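Local coordinates for protein aromatic-amino-acid:2-oxoglutarate transaminase (Candida albicans, PDB 6HND) that probably transfers amino groups between aromatic amino acids and 2-oxoglutarate, using pyridoxal 5'-phosphate as cofactor, at residues B[138-143]-B[160-165]; B[120-125]-B[377-382]; B[2-7]-B[353-358]. All coordinates share one frame; numbering follows the deposited sequence.

Interactions 1 and 2 are buried and adjoin each other, centres about 12 Å apart, while interaction 3 is only partly buried. Helix 137-151 packs on strand 158-163 in interaction 1 and also touches both segments of interaction 2, through Pro138 and Leu139. Interactions 1 and 3 share the large mixed sheet, where 158-163 and 350-355 are neighbouring strands and Val160 meets Val353. Chemistry follows position: mainly aliphatic packing joins the segments in 138-143/160-165, a side-chain amide grips a loop carbonyl in 120-125/377-382, and 2-7/353-358 combines a proline-histidine CH-pi contact with acidic groups toward solvent. The cofactor phosphate lies at the end of segment 160-165.

Interaction 1 of 3, residues B[138-143]-B[160-165]; sequences PLLQFA and VFITTG. With PLP (pyridoxal-5'-phosphate), chain E.
Leu140 and Val160 bring the two backbones nearest, 6.4 Å between their CA atoms, where helix 138-143 crosses strand 160-163 at 119° between chain directions. The side chains that meet are aliphatic. CD2 of Leu140 makes the most contacts: it reaches CG1 of Ile162 at 3.6 Å and CG2 of Val160 at 3.8 Å, and also comes close to the strand backbone at Phe161 CA. Ile162 turns CG1 anti to its carbonyl carbon (chi1 -57°), and CD1 at the end of that branch lies between two leucines, 3.9 Å from CG of Leu139. Val160 presents CG2 to the helix, 3.5 Å from the carbonyl O of Leu140 and 4.2 Å from CB of Ala143. Leu139, Leu140 and Ala143 thus form the helix surface that covers Val160 and Ile162, while Phe161 points its CB away from it and touches Lys172 of helix 166-177. Strand 158-163 is the outermost strand on one side of the chain's large mixed sheet, next to strand 350-355, with which Phe161 and Thr163 share backbone bonds. Beyond the strand the chain turns into the cofactor site. Gly165, the N-cap of helix 166-177, has a phi of 133°, readily adopted without a CB, and its CA approaches phosphate O2P of the PLP to 3.6 Å. Ala166 N and Ser167 N bind that cofactor, so the helix start probably helps stabilise the phosphate charge. The contact is therefore hydrophobic burial, with the phosphate met just past the strand's C-terminal end.

Interaction 2 of 3, residues B[120-125]-B[377-382]; sequences KLIDLA and TQTIVN
Ile122 and Asn382 fasten the extended lead-in to helix 124-127, which has Asp123 as its N-cap, against helix 375-388. Asn382 holds CG anti to its backbone N (chi1 175°), and ND2 donates to the carbonyl O of Lys120 over 3.0 Å, nearly straight at 165°. The acceptor lies close to the amide plane of Asn382. Gln386 NE2 binds the same Lys120 oxygen, and Asn383 ND2 takes the carbonyl of Ile122, so the amides of Asn382, Asn383 and, one turn on, Gln386 hold carbonyls of the extended segment. Ile122 supplies the apolar part. Its CD1 sits 3.8 Å from CB of Asn382 and as far from the carbonyl O of Gln378, whereas its other branch, CG2, packs at 3.4 Å on OG1 of Thr379. That hydroxyl is bonded to Gly375 O, one turn back in its own helix. The methyl CG2 of Thr379 lies within 3.5 Å of Ile122 O and 4.1 Å of CD2 of Leu124, whose side chain crosses it at about a right angle. Asp123 points its CB away from helix 375-388, and its OD2 forms a salt bridge with Arg126 NH2. Around this junction Pro138 and Leu139 of helix 137-151 cover Ile122 and Asn382, Ile112 of strand 109-113 backs Leu124 and Thr379, and Thr377 meets Ser374 of the second subunit.

Interaction 3 of 3, residues B[2-7]-B[353-358]; sequences SDPTHL and VGHKEV
Pro4 lies on the imidazole of His355, a CH-pi contact at the point where strand 350-355 gives way to helix 356-369 and His355 serves as the N-cap. The CD atom of Pro4 sits over one ring face, 3.5 Å from the centroid of the His355 ring and 15° off its normal, while Pro4 CG lies 3.5 Å from CB of His355. The same CG touches CG2 of Val358 at 3.9 Å, so the proline bridges the cap residue and the first turn of the helix. CB of Asp3 approaches the far end of the imidazole, near NE2 and CE1. His355 carries CG anti to its backbone N (chi1 -161°), and its ND1 accepts from Glu357 N at 3.2 Å in a nearly straight capping bond of 170°. That bond fixes the ring's rotation and leaves ND1 the unprotonated nitrogen, so a proton would sit on NE2. A more polar margin runs beside this contact. OD2 of Asp3 and OE2 of Glu357 are 3.8 Å apart, their carboxylate planes steeply inclined, and this proximity of like charges may raise the proton affinity of one or both. OG1 of Thr5 lies 3.0 Å from Asp3 OD2 and 3.4 Å from Glu357 OE1; both bonds would be weak, and one proton cannot serve both. Farther out, Val358 rests on Val176 and Phe177 of helix 166-177, and Leu7 also packs on Phe177. His6 NE2 bonds Asp274 OD1 and Leu7 O binds Lys242 NZ, tying the N-terminal segment to residues beside strands 243-246 and 276-280. Asp3 itself is positioned by an Asx turn, in which Thr5 N donates to OD1 of Asp3 at 3.2 Å from well above the carboxylate plane.

Interaction 1 of 3, residues B[138-143]-B[160-165]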
loop_
_atom_site.group_PDB
_atom_site.type_symbol
_atom_site.label_atom_id
_atom_site.label_comp_id
_atom_site.label_asym_id
_atom_site.label_seq_id
_atom_site.Cartn_x
_atom_site.Cartn_y
_atom_site.Cartn_z
ATOM N N PRO B 138 16.072 10.239 -1.176
ATOM C CA PRO B 138 16.141 11.319 -0.196
ATOM C C PRO B 138 15.279 11.053 1.058
ATOM O O PRO B 138 15.571 11.597 2.105
ATOM C CB PRO B 138 15.640 12.555 -0.980
ATOM C CG PRO B 138 15.792 12.188 -2.426
ATOM C CD PRO B 138 15.566 10.693 -2.476
ATOM N N LEU B 139 14.226 10.244 0.941
ATOM C CA LEU B 139 13.328 9.987 2.092
ATOM C C LEU B 139 13.960 8.885 2.925
ATOM O O LEU B 139 13.854 8.975 4.170
ATOM C CB LEU B 139 11.915 9.611 1.641
ATOM C CG LEU B 139 10.932 9.421 2.790
ATOM C CD1 LEU B 139 10.800 10.683 3.623
ATOM C CD2 LEU B 139 9.571 8.951 2.295
ATOM N N LEU B 140 14.532 7.872 2.259
ATOM C CA LEU B 140 15.305 6.804 2.936
ATOM C C LEU B 140 16.460 7.475 3.691
ATOM O O LEU B 140 16.578 7.189 4.871
ATOM C CB LEU B 140 15.813 5.773 1.935
ATOM C CG LEU B 140 14.775 4.766 1.436
ATOM C CD1 LEU B 140 15.350 3.935 0.281
ATOM C CD2 LEU B 140 14.265 3.857 2.561
ATOM N N GLN B 141 17.223 8.386 3.065
ATOM C CA GLN B 141 18.376 9.033 3.747
ATOM C C GLN B 141 17.862 9.819 4.963
ATOM O O GLN B 141 18.467 9.660 6.057
ATOM C CB GLN B 141 19.243 9.933 2.852
ATOM C CG GLN B 141 20.620 10.252 3.463
ATOM C CD GLN B 141 21.349 9.021 3.976
ATOM O OE1 GLN B 141 21.443 8.009 3.300
ATOM N NE2 GLN B 141 21.853 9.053 5.199
ATOM N N PHE B 142 16.784 10.599 4.821
ATOM C CA PHE B 142 16.229 11.371 5.959
ATOM C C PHE B 142 15.904 10.426 7.115
ATOM O O PHE B 142 16.262 10.756 8.247
ATOM C CB PHE B 142 14.976 12.153 5.596
ATOM C CG PHE B 142 14.176 12.537 6.805
ATOM C CD1 PHE B 142 14.516 13.653 7.539
ATOM C CD2 PHE B 142 13.120 11.754 7.228
ATOM C CE1 PHE B 142 13.792 13.990 8.664
ATOM C CE2 PHE B 142 12.405 12.093 8.361
ATOM C CZ PHE B 142 12.748 13.200 9.075
ATOM N N ALA B 143 15.257 9.292 6.841
ATOM C CA ALA B 143 14.912 8.287 7.883
ATOM C C ALA B 143 16.203 7.735 8.527
ATOM O O ALA B 143 16.198 7.614 9.755
ATOM C CB ALA B 143 14.019 7.179 7.346
ATOM N N VAL B 160 16.925 1.087 6.458
ATOM C CA VAL B 160 15.519 1.528 6.570
ATOM C C VAL B 160 14.791 1.087 5.293
ATOM O O VAL B 160 15.454 0.791 4.300
ATOM C CB VAL B 160 15.433 3.042 6.865
ATOM C CG1 VAL B 160 15.972 3.351 8.242
ATOM C CG2 VAL B 160 16.161 3.903 5.861
ATOM N N PHE B 161 13.463 1.087 5.346
ATOM C CA PHE B 161 12.535 0.713 4.253
ATOM C C PHE B 161 11.237 1.515 4.417
ATOM O O PHE B 161 10.596 1.409 5.474
ATOM C CB PHE B 161 12.258 -0.783 4.329
ATOM C CG PHE B 161 11.572 -1.346 3.125
ATOM C CD1 PHE B 161 10.195 -1.301 3.014
ATOM C CD2 PHE B 161 12.304 -1.959 2.123
ATOM C CE1 PHE B 161 9.565 -1.847 1.910
ATOM C CE2 PHE B 161 11.672 -2.521 1.030
ATOM C CZ PHE B 161 10.300 -2.462 0.928
ATOM N N ILE B 162 10.865 2.291 3.406
ATOM C CA ILE B 162 9.632 3.118 3.447
ATOM C C ILE B 162 8.427 2.166 3.415
ATOM O O ILE B 162 8.383 1.284 2.527
ATOM C CB ILE B 162 9.608 4.137 2.299
ATOM C CG1 ILE B 162 10.828 5.054 2.318
ATOM C CG2 ILE B 162 8.299 4.917 2.318
ATOM C CD1 ILE B 162 11.146 5.640 3.692
ATOM N N THR B 163 7.492 2.361 4.354
ATOM C CA THR B 163 6.218 1.609 4.468
ATOM C C THR B 163 5.029 2.534 4.245
ATOM O O THR B 163 5.225 3.753 4.069
ATOM C CB THR B 163 6.090 0.969 5.846
ATOM O OG1 THR B 163 5.949 2.061 6.761
ATOM C CG2 THR B 163 7.287 0.105 6.195
ATOM N N THR B 164 3.828 1.976 4.308
ATOM C CA THR B 164 2.579 2.765 4.197
ATOM C C THR B 164 2.001 3.028 5.595
ATOM O O THR B 164 0.825 3.351 5.672
ATOM C CB THR B 164 1.633 2.104 3.192
ATOM O OG1 THR B 164 1.328 0.743 3.528
ATOM C CG2 THR B 164 2.239 2.142 1.804
ATOM N N GLY B 165 2.815 2.926 6.646
ATOM C CA GLY B 165 2.416 3.243 8.031
ATOM C C GLY B 165 2.839 2.178 9.016
ATOM O O GLY B 165 3.531 1.233 8.632
HETATM N N1 PLP E . 0.503 0.704 16.560
HETATM C C2 PLP E . 0.067 1.448 17.568
HETATM C C2A PLP E . 0.522 1.070 18.936
HETATM C C3 PLP E . -0.768 2.576 17.334
HETATM O O3 PLP E . -1.194 3.325 18.396
HETATM C C4 PLP E . -1.154 2.895 16.006
HETATM C C4A PLP E . -1.941 4.125 15.753
HETATM C C5 PLP E . -0.656 2.086 14.962
HETATM C C6 PLP E . 0.137 1.015 15.298
HETATM C C5A PLP E . -1.063 2.255 13.521
HETATM O O4P PLP E . -0.446 3.370 12.825
HETATM P P PLP E . -0.720 3.579 11.241
HETATM O O1P PLP E . -0.811 2.191 10.618
HETATM O O2P PLP E . 0.488 4.424 10.844
HETATM O O3P PLP E . -2.013 4.320 11.126
#

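Interaction 2 of 3, residues B[120-125]-B[377-382]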
loop_
_atom_site.group_PDB
_atom_site.type_symbol
_atom_site.label_atom_id
_atom_site.label_comp_id
_atom_site.label_asym_id
_atom_site.label_seq_id
_atom_site.Cartn_x
_atom_site.Cartn_y
_atom_site.Cartn_z
ATOM N N LYS B 120 18.515 16.283 -1.854
ATOM C CA LYS B 120 17.742 16.120 -0.603
ATOM C C LYS B 120 16.255 16.319 -0.909
ATOM O O LYS B 120 15.425 16.099 0.009
ATOM C CB LYS B 120 18.312 17.074 0.443
ATOM C CG LYS B 120 19.744 16.765 0.883
ATOM C CD LYS B 120 19.840 16.327 2.331
ATOM C CE LYS B 120 21.197 16.561 2.954
ATOM N NZ LYS B 120 21.050 16.976 4.367
ATOM N N LEU B 121 15.927 16.641 -2.167
ATOM C CA LEU B 121 14.532 16.871 -2.628
ATOM C C LEU B 121 14.138 15.821 -3.656
ATOM O O LEU B 121 15.003 15.336 -4.378
ATOM C CB LEU B 121 14.396 18.260 -3.251
ATOM C CG LEU B 121 14.673 19.433 -2.319
ATOM C CD1 LEU B 121 14.537 20.759 -3.069
ATOM C CD2 LEU B 121 13.745 19.389 -1.125
ATOM N N ILE B 122 12.841 15.527 -3.722
ATOM C CA ILE B 122 12.234 14.711 -4.810
ATOM C C ILE B 122 11.447 15.662 -5.705
ATOM O O ILE B 122 10.644 16.404 -5.164
ATOM C CB ILE B 122 11.376 13.580 -4.226
ATOM C CG1 ILE B 122 12.120 12.866 -3.098
ATOM C CG2 ILE B 122 10.963 12.612 -5.312
ATOM C CD1 ILE B 122 11.261 11.901 -2.315
ATOM N N ASP B 123 11.715 15.643 -7.011
ATOM C CA ASP B 123 10.964 16.411 -8.030
ATOM C C ASP B 123 9.776 15.563 -8.510
ATOM O O ASP B 123 9.707 14.333 -8.180
ATOM C CB ASP B 123 11.894 16.884 -9.152
ATOM C CG ASP B 123 12.662 15.790 -9.876
ATOM O OD1 ASP B 123 12.176 14.658 -9.861
ATOM O OD2 ASP B 123 13.739 16.095 -10.467
ATOM N N LEU B 124 8.857 16.174 -9.253
ATOM C CA LEU B 124 7.652 15.445 -9.718
ATOM C C LEU B 124 8.017 14.518 -10.889
ATOM O O LEU B 124 7.357 13.468 -11.025
ATOM C CB LEU B 124 6.556 16.434 -10.097
ATOM C CG LEU B 124 6.070 17.338 -8.965
ATOM C CD1 LEU B 124 5.062 18.347 -9.503
ATOM C CD2 LEU B 124 5.448 16.531 -7.837
ATOM N N ALA B 125 9.044 14.840 -11.683
ATOM C CA ALA B 125 9.509 13.959 -12.787
ATOM C C ALA B 125 9.836 12.563 -12.223
ATOM O O ALA B 125 9.414 11.534 -12.809
ATOM C CB ALA B 125 10.691 14.577 -13.500
ATOM N N THR B 377 3.180 11.130 -2.244
ATOM C CA THR B 377 3.141 11.398 -0.783
ATOM C C THR B 377 4.567 11.472 -0.252
ATOM O O THR B 377 4.838 12.388 0.539
ATOM C CB THR B 377 2.332 10.341 -0.045
ATOM O OG1 THR B 377 1.024 10.480 -0.594
ATOM C CG2 THR B 377 2.361 10.512 1.462
ATOM N N GLN B 378 5.417 10.524 -0.656
ATOM C CA GLN B 378 6.864 10.529 -0.329
ATOM C C GLN B 378 7.440 11.874 -0.775
ATOM O O GLN B 378 8.288 12.407 -0.064
ATOM C CB GLN B 378 7.607 9.407 -1.039
ATOM C CG GLN B 378 7.295 8.024 -0.508
ATOM C CD GLN B 378 8.186 6.984 -1.142
ATOM O OE1 GLN B 378 9.421 7.044 -1.017
ATOM N NE2 GLN B 378 7.566 6.015 -1.812
ATOM N N THR B 379 7.019 12.359 -1.943
ATOM C CA THR B 379 7.517 13.621 -2.543
ATOM C C THR B 379 7.090 14.772 -1.628
ATOM O O THR B 379 7.980 15.483 -1.171
ATOM C CB THR B 379 7.043 13.777 -3.992
ATOM O OG1 THR B 379 7.569 12.668 -4.716
ATOM C CG2 THR B 379 7.478 15.076 -4.637
ATOM N N ILE B 380 5.788 14.895 -1.335
ATOM C CA ILE B 380 5.253 16.000 -0.495
ATOM C C ILE B 380 5.903 15.919 0.890
ATOM O O ILE B 380 6.401 16.942 1.371
ATOM C CB ILE B 380 3.721 15.998 -0.449
ATOM C CG1 ILE B 380 3.138 16.404 -1.807
ATOM C CG2 ILE B 380 3.207 16.893 0.678
ATOM C CD1 ILE B 380 1.640 16.209 -1.896
ATOM N N VAL B 381 5.946 14.745 1.501
ATOM C CA VAL B 381 6.402 14.620 2.915
ATOM C C VAL B 381 7.905 14.910 2.971
ATOM O O VAL B 381 8.335 15.665 3.890
ATOM C CB VAL B 381 6.013 13.272 3.554
ATOM C CG1 VAL B 381 6.765 13.042 4.843
ATOM C CG2 VAL B 381 4.509 13.178 3.778
ATOM N N ASN B 382 8.683 14.372 2.033
ATOM C CA ASN B 382 10.153 14.583 2.027
ATOM C C ASN B 382 10.453 16.081 1.861
ATOM O O ASN B 382 11.258 16.632 2.649
ATOM C CB ASN B 382 10.851 13.770 0.945
ATOM C CG ASN B 382 12.324 14.079 0.859
ATOM O OD1 ASN B 382 13.129 13.495 1.572
ATOM N ND2 ASN B 382 12.669 15.001 -0.020
#

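Interaction 3 of 3, residues B[2-7]-B[353-358]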
loop_
_atom_site.group_PDB
_atom_site.type_symbol
_atom_site.label_atom_id
_atom_site.label_comp_id
_atom_site.label_asym_id
_atom_site.label_seq_id
_atom_site.Cartn_x
_atom_site.Cartn_y
_atom_site.Cartn_z
ATOM N N SER B 2 26.316 -12.349 14.969
ATOM C CA SER B 2 26.250 -10.899 14.604
ATOM C C SER B 2 25.445 -10.677 13.304
ATOM O O SER B 2 25.622 -9.605 12.672
ATOM C CB SER B 2 27.637 -10.315 14.501
ATOM O OG SER B 2 28.320 -10.859 13.382
ATOM N N ASP B 3 24.577 -11.624 12.916
ATOM C CA ASP B 3 23.450 -11.366 11.975
ATOM C C ASP B 3 22.245 -12.187 12.424
ATOM O O ASP B 3 22.406 -13.148 13.162
ATOM C CB ASP B 3 23.856 -11.579 10.507
ATOM C CG ASP B 3 23.702 -12.988 9.955
ATOM O OD1 ASP B 3 23.153 -13.859 10.676
ATOM O OD2 ASP B 3 24.145 -13.207 8.795
ATOM N N PRO B 4 21.006 -11.833 11.990
ATOM C CA PRO B 4 19.787 -12.545 12.374
ATOM C C PRO B 4 19.172 -13.480 11.325
ATOM O O PRO B 4 17.999 -13.775 11.432
ATOM C CB PRO B 4 18.853 -11.349 12.570
ATOM C CG PRO B 4 19.245 -10.380 11.458
ATOM C CD PRO B 4 20.694 -10.664 11.145
ATOM N N THR B 5 19.971 -13.949 10.369
ATOM C CA THR B 5 19.590 -14.953 9.335
ATOM C C THR B 5 18.743 -16.067 9.976
ATOM O O THR B 5 17.712 -16.493 9.376
ATOM C CB THR B 5 20.850 -15.511 8.653
ATOM O OG1 THR B 5 21.484 -14.429 7.975
ATOM C CG2 THR B 5 20.579 -16.624 7.661
ATOM N N HIS B 6 19.144 -16.570 11.141
ATOM C CA HIS B 6 18.458 -17.737 11.764
ATOM C C HIS B 6 17.003 -17.375 12.128
ATOM O O HIS B 6 16.183 -18.322 12.299
ATOM C CB HIS B 6 19.271 -18.260 12.961
ATOM C CG HIS B 6 19.310 -17.330 14.129
ATOM N ND1 HIS B 6 20.031 -16.137 14.114
ATOM C CD2 HIS B 6 18.730 -17.413 15.347
ATOM C CE1 HIS B 6 19.888 -15.527 15.269
ATOM N NE2 HIS B 6 19.102 -16.296 16.057
ATOM N N LEU B 7 16.681 -16.082 12.297
ATOM C CA LEU B 7 15.334 -15.662 12.795
ATOM C C LEU B 7 14.400 -15.378 11.609
ATOM O O LEU B 7 13.174 -15.357 11.793
ATOM C CB LEU B 7 15.464 -14.426 13.695
ATOM C CG LEU B 7 16.196 -14.594 15.031
ATOM C CD1 LEU B 7 16.590 -13.235 15.598
ATOM C CD2 LEU B 7 15.361 -15.345 16.029
ATOM N N VAL B 353 13.138 -0.044 10.569
ATOM C CA VAL B 353 14.605 -0.078 10.780
ATOM C C VAL B 353 14.894 -1.494 11.237
ATOM O O VAL B 353 14.177 -1.936 12.143
ATOM C CB VAL B 353 15.047 0.933 11.842
ATOM C CG1 VAL B 353 16.565 1.064 11.916
ATOM C CG2 VAL B 353 14.365 2.279 11.653
ATOM N N GLY B 354 15.854 -2.153 10.591
ATOM C CA GLY B 354 16.270 -3.528 10.909
ATOM C C GLY B 354 17.539 -3.910 10.179
ATOM O O GLY B 354 18.094 -3.053 9.428
ATOM N N HIS B 355 18.000 -5.146 10.395
ATOM C CA HIS B 355 19.193 -5.702 9.710
ATOM C C HIS B 355 18.967 -5.677 8.190
ATOM O O HIS B 355 17.828 -6.006 7.726
ATOM C CB HIS B 355 19.536 -7.111 10.237
ATOM C CG HIS B 355 20.940 -7.525 9.920
ATOM N ND1 HIS B 355 21.264 -8.203 8.762
ATOM C CD2 HIS B 355 22.107 -7.311 10.587
ATOM C CE1 HIS B 355 22.565 -8.398 8.738
ATOM N NE2 HIS B 355 23.109 -7.857 9.850
ATOM N N LYS B 356 20.015 -5.324 7.447
ATOM C CA LYS B 356 20.104 -5.436 5.970
ATOM C C LYS B 356 19.330 -6.667 5.486
ATOM O O LYS B 356 18.595 -6.538 4.490
ATOM C CB LYS B 356 21.570 -5.539 5.526
ATOM C CG LYS B 356 22.086 -4.395 4.662
ATOM C CD LYS B 356 23.390 -3.735 5.160
ATOM C CE LYS B 356 24.509 -4.696 5.542
ATOM N NZ LYS B 356 24.848 -5.656 4.460
ATOM N N GLU B 357 19.571 -7.829 6.096
ATOM C CA GLU B 357 19.079 -9.117 5.568
ATOM C C GLU B 357 17.586 -9.182 5.867
ATOM O O GLU B 357 16.860 -9.751 5.022
ATOM C CB GLU B 357 19.891 -10.300 6.110
ATOM C CG GLU B 357 21.312 -10.354 5.529
ATOM C CD GLU B 357 21.986 -11.706 5.329
ATOM O OE1 GLU B 357 21.283 -12.716 5.101
ATOM O OE2 GLU B 357 23.236 -11.752 5.374
ATOM N N VAL B 358 17.149 -8.608 6.995
ATOM C CA VAL B 358 15.700 -8.514 7.331
ATOM C C VAL B 358 15.034 -7.563 6.323
ATOM O O VAL B 358 13.997 -7.960 5.755
ATOM C CB VAL B 358 15.456 -8.129 8.805
ATOM C CG1 VAL B 358 13.997 -7.804 9.074
ATOM C CG2 VAL B 358 15.919 -9.225 9.765
#